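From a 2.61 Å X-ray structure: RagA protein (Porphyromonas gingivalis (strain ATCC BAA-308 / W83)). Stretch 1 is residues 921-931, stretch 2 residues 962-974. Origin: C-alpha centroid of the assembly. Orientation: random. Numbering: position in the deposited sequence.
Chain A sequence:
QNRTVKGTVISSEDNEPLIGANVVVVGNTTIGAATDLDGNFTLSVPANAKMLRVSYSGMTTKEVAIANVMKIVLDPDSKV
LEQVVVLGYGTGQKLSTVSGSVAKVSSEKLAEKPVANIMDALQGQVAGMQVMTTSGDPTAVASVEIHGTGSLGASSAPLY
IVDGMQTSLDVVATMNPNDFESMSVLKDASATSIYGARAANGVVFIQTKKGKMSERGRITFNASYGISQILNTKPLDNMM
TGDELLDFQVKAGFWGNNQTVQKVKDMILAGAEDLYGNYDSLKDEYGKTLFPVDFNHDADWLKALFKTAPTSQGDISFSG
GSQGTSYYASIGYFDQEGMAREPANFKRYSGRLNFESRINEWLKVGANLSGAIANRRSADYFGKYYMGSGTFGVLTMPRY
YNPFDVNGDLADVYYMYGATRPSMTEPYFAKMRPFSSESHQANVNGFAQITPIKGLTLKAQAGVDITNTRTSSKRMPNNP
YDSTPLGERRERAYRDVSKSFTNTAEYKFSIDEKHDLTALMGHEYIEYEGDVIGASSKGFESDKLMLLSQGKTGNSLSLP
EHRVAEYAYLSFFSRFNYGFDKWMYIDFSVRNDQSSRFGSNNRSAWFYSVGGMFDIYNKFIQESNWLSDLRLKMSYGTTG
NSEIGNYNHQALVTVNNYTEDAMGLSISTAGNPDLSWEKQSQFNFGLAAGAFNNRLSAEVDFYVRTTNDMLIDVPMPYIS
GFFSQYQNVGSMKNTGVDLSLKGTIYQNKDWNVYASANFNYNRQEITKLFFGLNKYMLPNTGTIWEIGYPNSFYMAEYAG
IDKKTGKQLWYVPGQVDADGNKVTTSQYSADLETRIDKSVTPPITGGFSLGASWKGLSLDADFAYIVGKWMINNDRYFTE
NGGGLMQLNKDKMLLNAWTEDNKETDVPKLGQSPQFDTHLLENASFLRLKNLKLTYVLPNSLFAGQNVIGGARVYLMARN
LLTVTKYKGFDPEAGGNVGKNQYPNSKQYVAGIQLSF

Stretch 1, residues 921-931: LENASFLRLKN
Stretch 2 962-974: LTVTKYKGFDPEA

A short antiparallel strand pairing can anchor a much longer loop, and side chains can reinforce the attachment; two stretches of RagA illustrate the principle. Residues 926-931 form a strand that runs against strand 962-964, their N-to-C directions 167° apart and their axes approaching to 4.6 Å. Leu927 pairs with Val964 (CA to CA 5.0 Å) through two backbone hydrogen bonds, Leu927 N to Val964 O at 3.0 Å and Val964 N to Leu927 O at 2.8 Å. Arg928 and Thr963 follow as a non-hydrogen-bonded pair, with their CA atoms 4.5 Å apart, and Leu929 N then donates to Leu962 O at 2.9 Å. Extended torsions maintain the ladder: phi/psi is -113/130 at Leu927, -124/124 at Arg928, -116/148 at Thr963 and -126/112 at Val964. Close CA-H...O contacts supplement it, including Phe926 CA to Val964 O at 3.2 Å.

Farther along, the second stretch runs as a loop through Lys966 to Asp971. It returns at a type I turn from Asp971 to Ala974, closed by Ala974 N to Asp971 O at 3.0 Å, with Pro972 at -62/-26 and Glu973 at -74/-21. This return sets Pro972 beside Ala924, their CA atoms 4.8 Å apart.

Alternation along the strands sorts the side chains. Leu927 (chi1 t, chi2 p) and Val964 (t) share one face, where their CB atoms lie 4.2 Å apart. Arg928 and Thr963 (m) occupy the other, and here the arginine becomes the polar hub. Its chi1 and chi2 are t, chi3 is -109° and chi4 is 170°, bringing the guanidinium edge to three partners. NE donates to Thr963 OG1 at 2.9 Å; NH2 forms a salt bridge with Asp971 OD1 at 2.7 Å; NH1 meets Glu973 OE2 at 2.8 Å, a salt bridge whose hydrogen bond is bent and weak. Two carboxylates thus offset the buried charge. Asp971 OD1 also accepts from Glu973 N at 2.9 Å, coupling the turn to the arginine.

Apolar packing accompanies this network. Phe926 (chi1 p, chi2 92°) places CB 3.7 Å from Pro972 CG, while its CZ comes within 3.9 Å of Glu973 CB. Ala924 CB packs against Pro972 CB at 4.1 Å and Tyr967 CD1 at 4.0 Å.

Polar groups of the first stretch also hold residues 965-968. Thr965 (t) donates its OG1 to Ser925 O at 2.9 Å and accepts from Tyr967 N at 3.0 Å, so one hydroxyl bridges the Ser925 carbonyl and the Tyr967 amide. Glu922 (m, t, chi3 39°) uses OE1 twice: Lys968 N donates to it at 2.6 Å, nearly linearly, and Lys968 NZ forms a salt bridge with it at 2.8 Å. The lysine curls back through chi4 p, and its NZ also donates to Lys966 O at 3.0 Å. Backbone and side chain of Lys968 thereby converge on one carboxylate oxygen.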

# COMPACT_ATOMS: atom_id res chain seq x y z
N LEU A 921 -5.82 -16.69 42.82
CA LEU A 921 -6.26 -17.85 42.03
C LEU A 921 -7.72 -18.13 42.39
O LEU A 921 -8.00 -18.72 43.42
CB LEU A 921 -5.39 -19.08 42.27
CG LEU A 921 -5.72 -20.27 41.35
CD1 LEU A 921 -5.60 -19.89 39.84
CD2 LEU A 921 -4.89 -21.52 41.70
N GLU A 922 -8.64 -17.72 41.54
CA GLU A 922 -10.06 -17.81 41.86
C GLU A 922 -10.74 -18.91 41.08
O GLU A 922 -10.39 -19.21 39.94
CB GLU A 922 -10.77 -16.48 41.58
CG GLU A 922 -10.29 -15.33 42.43
CD GLU A 922 -11.08 -14.08 42.15
OE1 GLU A 922 -12.31 -14.21 41.97
OE2 GLU A 922 -10.48 -12.98 42.10
N ASN A 923 -11.76 -19.50 41.71
CA ASN A 923 -12.69 -20.41 41.05
C ASN A 923 -13.51 -19.69 39.98
O ASN A 923 -14.57 -19.11 40.29
CB ASN A 923 -13.61 -21.05 42.08
CG ASN A 923 -14.39 -22.20 41.52
OD1 ASN A 923 -14.90 -22.14 40.39
ND2 ASN A 923 -14.47 -23.28 42.28
N ALA A 924 -13.06 -19.74 38.73
CA ALA A 924 -13.75 -19.07 37.64
C ALA A 924 -14.76 -19.98 36.94
O ALA A 924 -15.11 -19.74 35.78
CB ALA A 924 -12.74 -18.52 36.63
N SER A 925 -15.26 -21.01 37.63
CA SER A 925 -16.34 -21.82 37.07
C SER A 925 -17.63 -21.01 37.02
O SER A 925 -17.81 -20.03 37.75
CB SER A 925 -16.55 -23.09 37.90
OG SER A 925 -15.32 -23.59 38.38
N PHE A 926 -18.54 -21.43 36.14
CA PHE A 926 -19.74 -20.62 35.97
C PHE A 926 -20.83 -21.40 35.24
O PHE A 926 -20.55 -22.28 34.43
CB PHE A 926 -19.45 -19.32 35.21
CG PHE A 926 -19.00 -19.53 33.78
CD1 PHE A 926 -19.91 -19.54 32.73
CD2 PHE A 926 -17.65 -19.70 33.48
CE1 PHE A 926 -19.49 -19.71 31.41
CE2 PHE A 926 -17.23 -19.86 32.16
CZ PHE A 926 -18.16 -19.86 31.13
N LEU A 927 -22.06 -21.04 35.55
CA LEU A 927 -23.24 -21.45 34.81
C LEU A 927 -23.82 -20.20 34.16
O LEU A 927 -23.98 -19.17 34.82
CB LEU A 927 -24.26 -22.11 35.73
CG LEU A 927 -25.73 -22.13 35.37
CD1 LEU A 927 -25.97 -23.17 34.30
CD2 LEU A 927 -26.58 -22.43 36.61
N ARG A 928 -24.10 -20.27 32.86
CA ARG A 928 -24.62 -19.12 32.14
C ARG A 928 -25.93 -19.50 31.48
O ARG A 928 -25.99 -20.47 30.71
CB ARG A 928 -23.62 -18.61 31.11
CG ARG A 928 -23.76 -17.13 30.83
CD ARG A 928 -22.41 -16.57 30.42
NE ARG A 928 -21.83 -15.72 31.44
CZ ARG A 928 -20.59 -15.25 31.42
NH1 ARG A 928 -19.77 -15.55 30.42
NH2 ARG A 928 -20.17 -14.46 32.41
N LEU A 929 -26.98 -18.76 31.78
CA LEU A 929 -28.20 -18.81 30.98
C LEU A 929 -27.85 -18.15 29.66
O LEU A 929 -27.82 -16.92 29.57
CB LEU A 929 -29.35 -18.10 31.69
CG LEU A 929 -30.67 -18.05 30.94
CD1 LEU A 929 -31.03 -19.42 30.40
CD2 LEU A 929 -31.78 -17.51 31.83
N LYS A 930 -27.52 -18.95 28.65
CA LYS A 930 -27.03 -18.39 27.40
C LYS A 930 -28.15 -17.79 26.57
O LYS A 930 -27.98 -16.72 25.97
CB LYS A 930 -26.30 -19.46 26.59
CG LYS A 930 -24.93 -19.76 27.10
CD LYS A 930 -23.92 -19.64 25.99
CE LYS A 930 -23.40 -18.22 25.84
NZ LYS A 930 -22.36 -17.91 26.86
N ASN A 931 -29.31 -18.43 26.56
CA ASN A 931 -30.39 -18.00 25.69
C ASN A 931 -31.70 -18.20 26.42
O ASN A 931 -31.95 -19.27 26.98
CB ASN A 931 -30.36 -18.78 24.37
CG ASN A 931 -31.47 -18.40 23.43
OD1 ASN A 931 -31.34 -17.46 22.66
ND2 ASN A 931 -32.57 -19.15 23.47
N LEU A 962 -28.21 -14.36 32.83
CA LEU A 962 -27.69 -14.61 34.17
C LEU A 962 -26.41 -15.42 34.11
O LEU A 962 -26.29 -16.37 33.34
CB LEU A 962 -28.68 -15.38 35.07
CG LEU A 962 -30.15 -14.98 35.18
CD1 LEU A 962 -30.98 -16.20 35.56
CD2 LEU A 962 -30.36 -13.84 36.19
N THR A 963 -25.46 -15.05 34.98
CA THR A 963 -24.30 -15.87 35.28
C THR A 963 -24.38 -16.27 36.75
O THR A 963 -24.91 -15.55 37.59
CB THR A 963 -22.99 -15.13 34.99
OG1 THR A 963 -23.10 -14.44 33.74
CG2 THR A 963 -21.81 -16.12 34.92
N VAL A 964 -23.87 -17.46 37.05
CA VAL A 964 -23.74 -17.97 38.40
C VAL A 964 -22.28 -18.36 38.59
O VAL A 964 -21.81 -19.32 37.97
CB VAL A 964 -24.66 -19.16 38.66
CG1 VAL A 964 -24.34 -19.77 39.97
CG2 VAL A 964 -26.12 -18.73 38.61
N THR A 965 -21.57 -17.64 39.45
CA THR A 965 -20.13 -17.80 39.61
C THR A 965 -19.71 -17.08 40.87
O THR A 965 -20.41 -16.19 41.36
CB THR A 965 -19.38 -17.24 38.40
OG1 THR A 965 -17.96 -17.32 38.62
CG2 THR A 965 -19.79 -15.79 38.19
N LYS A 966 -18.55 -17.46 41.41
CA LYS A 966 -17.95 -16.76 42.53
C LYS A 966 -16.69 -16.00 42.11
O LYS A 966 -15.91 -15.57 42.96
CB LYS A 966 -17.65 -17.72 43.69
CG LYS A 966 -16.39 -18.60 43.55
CD LYS A 966 -15.96 -19.26 44.89
CE LYS A 966 -14.43 -19.46 44.99
NZ LYS A 966 -13.98 -20.58 45.90
N TYR A 967 -16.49 -15.84 40.80
CA TYR A 967 -15.34 -15.08 40.30
C TYR A 967 -15.51 -13.60 40.62
O TYR A 967 -16.49 -12.98 40.20
CB TYR A 967 -15.18 -15.28 38.80
CG TYR A 967 -13.89 -14.69 38.31
CD1 TYR A 967 -12.68 -15.17 38.78
CD2 TYR A 967 -13.87 -13.63 37.40
CE1 TYR A 967 -11.48 -14.64 38.35
CE2 TYR A 967 -12.65 -13.09 36.97
CZ TYR A 967 -11.46 -13.60 37.45
OH TYR A 967 -10.24 -13.10 37.05
N LYS A 968 -14.55 -13.03 41.33
CA LYS A 968 -14.62 -11.65 41.79
C LYS A 968 -14.19 -10.64 40.73
O LYS A 968 -14.09 -9.45 41.04
CB LYS A 968 -13.78 -11.47 43.06
CG LYS A 968 -14.22 -12.34 44.24
CD LYS A 968 -13.05 -12.73 45.14
CE LYS A 968 -13.12 -14.22 45.57
NZ LYS A 968 -13.27 -15.24 44.43
N GLY A 969 -13.93 -11.08 39.50
CA GLY A 969 -13.82 -10.18 38.37
C GLY A 969 -15.10 -10.10 37.55
O GLY A 969 -16.14 -10.67 37.90
N PHE A 970 -15.02 -9.39 36.43
CA PHE A 970 -16.24 -9.08 35.69
C PHE A 970 -16.81 -10.33 35.02
O PHE A 970 -18.02 -10.59 35.10
CB PHE A 970 -15.96 -8.00 34.65
CG PHE A 970 -15.80 -6.63 35.24
CD1 PHE A 970 -14.57 -6.20 35.71
CD2 PHE A 970 -16.89 -5.75 35.29
CE1 PHE A 970 -14.42 -4.92 36.24
CE2 PHE A 970 -16.75 -4.48 35.81
CZ PHE A 970 -15.51 -4.07 36.29
N ASP A 971 -15.97 -11.09 34.36
CA ASP A 971 -16.46 -12.23 33.58
C ASP A 971 -15.58 -13.45 33.83
O ASP A 971 -14.39 -13.45 33.46
CB ASP A 971 -16.49 -11.87 32.09
CG ASP A 971 -17.19 -12.93 31.24
OD1 ASP A 971 -17.64 -13.96 31.79
OD2 ASP A 971 -17.27 -12.73 30.00
N PRO A 972 -16.12 -14.51 34.44
CA PRO A 972 -15.32 -15.74 34.60
C PRO A 972 -14.92 -16.35 33.26
O PRO A 972 -13.88 -17.02 33.18
CB PRO A 972 -16.23 -16.66 35.42
CG PRO A 972 -17.63 -16.14 35.22
CD PRO A 972 -17.50 -14.67 34.91
N GLU A 973 -15.67 -16.10 32.19
CA GLU A 973 -15.29 -16.61 30.87
C GLU A 973 -14.13 -15.84 30.26
O GLU A 973 -13.45 -16.36 29.37
CB GLU A 973 -16.48 -16.57 29.92
CG GLU A 973 -16.28 -17.32 28.60
CD GLU A 973 -17.57 -17.42 27.80
OE1 GLU A 973 -17.55 -17.91 26.65
OE2 GLU A 973 -18.62 -17.01 28.34
N ALA A 974 -13.88 -14.62 30.71
CA ALA A 974 -13.01 -13.72 29.95
C ALA A 974 -11.55 -13.95 30.32
O ALA A 974 -10.89 -13.12 30.95
CB ALA A 974 -13.43 -12.27 30.17